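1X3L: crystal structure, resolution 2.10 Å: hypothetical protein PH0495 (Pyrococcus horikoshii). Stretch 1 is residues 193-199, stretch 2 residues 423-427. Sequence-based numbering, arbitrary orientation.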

# COMPACT_ATOMS: atom_id res chain seq x y z
N ILE A 193 6.26 -8.21 -0.05
CA ILE A 193 5.20 -7.34 -0.54
C ILE A 193 4.96 -6.09 0.30
O ILE A 193 5.07 -6.11 1.52
CB ILE A 193 3.87 -8.13 -0.62
CG1 ILE A 193 4.09 -9.43 -1.39
CG2 ILE A 193 2.79 -7.28 -1.30
CD1 ILE A 193 2.93 -10.41 -1.31
N ILE A 194 4.64 -4.99 -0.38
CA ILE A 194 4.33 -3.73 0.28
C ILE A 194 2.87 -3.48 -0.08
O ILE A 194 2.50 -3.54 -1.25
CB ILE A 194 5.20 -2.57 -0.24
CG1 ILE A 194 6.64 -2.77 0.21
CG2 ILE A 194 4.65 -1.22 0.29
CD1 ILE A 194 7.60 -1.69 -0.27
N SER A 195 2.04 -3.20 0.92
CA SER A 195 0.62 -3.01 0.69
C SER A 195 0.08 -1.60 0.83
O SER A 195 0.22 -0.97 1.88
CB SER A 195 -0.18 -3.92 1.61
OG SER A 195 -1.56 -3.67 1.45
N ASP A 196 -0.58 -1.12 -0.23
CA ASP A 196 -1.20 0.20 -0.21
C ASP A 196 -2.71 -0.03 -0.23
O ASP A 196 -3.49 0.85 -0.61
CB ASP A 196 -0.77 1.03 -1.42
CG ASP A 196 -1.15 0.40 -2.75
OD1 ASP A 196 -1.66 -0.75 -2.75
OD2 ASP A 196 -0.94 1.04 -3.80
N VAL A 197 -3.12 -1.22 0.20
CA VAL A 197 -4.53 -1.60 0.24
C VAL A 197 -5.02 -1.74 1.69
O VAL A 197 -4.46 -2.50 2.47
CB VAL A 197 -4.76 -2.96 -0.47
CG1 VAL A 197 -6.24 -3.36 -0.39
CG2 VAL A 197 -4.32 -2.87 -1.92
N VAL A 198 -6.07 -1.00 2.03
CA VAL A 198 -6.63 -1.07 3.37
C VAL A 198 -7.10 -2.50 3.62
O VAL A 198 -7.92 -3.03 2.86
CB VAL A 198 -7.83 -0.10 3.54
CG1 VAL A 198 -8.48 -0.30 4.91
CG2 VAL A 198 -7.37 1.34 3.39
N GLY A 199 -6.58 -3.13 4.67
CA GLY A 199 -6.96 -4.50 4.96
C GLY A 199 -5.90 -5.49 4.51
O GLY A 199 -5.88 -6.64 4.96
N THR A 423 6.92 6.18 -0.65
CA THR A 423 6.13 5.00 -0.30
C THR A 423 4.64 5.31 -0.18
O THR A 423 4.21 6.44 -0.43
CB THR A 423 6.62 4.37 1.02
OG1 THR A 423 5.89 3.16 1.26
CG2 THR A 423 6.43 5.34 2.18
N ASN A 424 3.86 4.30 0.19
CA ASN A 424 2.43 4.47 0.36
C ASN A 424 1.76 3.30 1.06
O ASN A 424 1.58 2.23 0.48
CB ASN A 424 1.76 4.70 -1.00
CG ASN A 424 0.24 4.80 -0.90
OD1 ASN A 424 -0.30 5.14 0.15
ND2 ASN A 424 -0.45 4.52 -2.00
N VAL A 425 1.41 3.51 2.33
CA VAL A 425 0.72 2.49 3.10
C VAL A 425 -0.52 3.15 3.70
O VAL A 425 -0.98 2.79 4.78
CB VAL A 425 1.61 1.89 4.22
CG1 VAL A 425 2.77 1.12 3.58
CG2 VAL A 425 2.12 2.98 5.13
N ASN A 426 -1.03 4.13 2.96
CA ASN A 426 -2.23 4.91 3.29
C ASN A 426 -2.04 5.83 4.50
O ASN A 426 -0.95 6.29 4.80
CB ASN A 426 -3.38 3.93 3.55
CG ASN A 426 -3.81 3.30 2.25
OD1 ASN A 426 -3.95 3.96 1.22
ND2 ASN A 426 -4.03 1.98 2.31
N SER A 427 -3.13 6.14 5.21
CA SER A 427 -3.05 7.13 6.29
C SER A 427 -3.08 6.66 7.73
O SER A 427 -3.59 5.58 8.04
CB SER A 427 -4.16 8.16 6.09
OG SER A 427 -4.04 8.80 4.83

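Ile 193 takes no part in this contact; its side chain is out of reach of stretch 2. The first residue to touch is Ile 194, the last of its strand. Its CA-to-CB bond points toward stretch 2, and with chi1 in m, CG2 lies 4.5 Å from CG1 of Val 425, a loose apolar touch between two buried residues.

Ser 195 contributes backbone rather than side chain. Its carbonyl O lies 3.7 Å from CA of Val 425 and 3.7 Å from O of Asn 424, so two carbonyl oxygens sit near one another with no hydrogen bond between them. The hydroxyl serves its own loop instead: N of Val 197 donates to OG of Ser 195 at 3.2 Å and 160°, tying the chain across Asp 196.

At Asp 196 the backbones draw together, its CA 4.5 Å from CA of Val 425. Its CB packs 3.3 Å from O of Asn 424 and 3.6 Å from ND2 of Asn 424, contacts of packing alone. The one hydrogen bond across the contact uses its main chain: ND2 of Asn 426 donates to O of Asp 196 at 3.2 Å, but the 140° angle makes it weak. The donor's loop has its own brace, N of Asn 426 to OD1 of Asn 424 at 3.1 Å and 158°.

The CA-to-CB bond of Val 197 points away, and the residue adds little. That of Val 198 points sideways, and its CG2 lies 3.6 Å from ND2 of Asn 426, so a methyl packs beside the same amide nitrogen that reaches Asp 196. Gly 199 lies beyond the contact; its backbone angles would jam a CB against the preceding carbonyl O, a backbone reason for glycine. Each loop is braced internally by a side-chain acceptor; between them run packing contacts and one weak hydrogen bond.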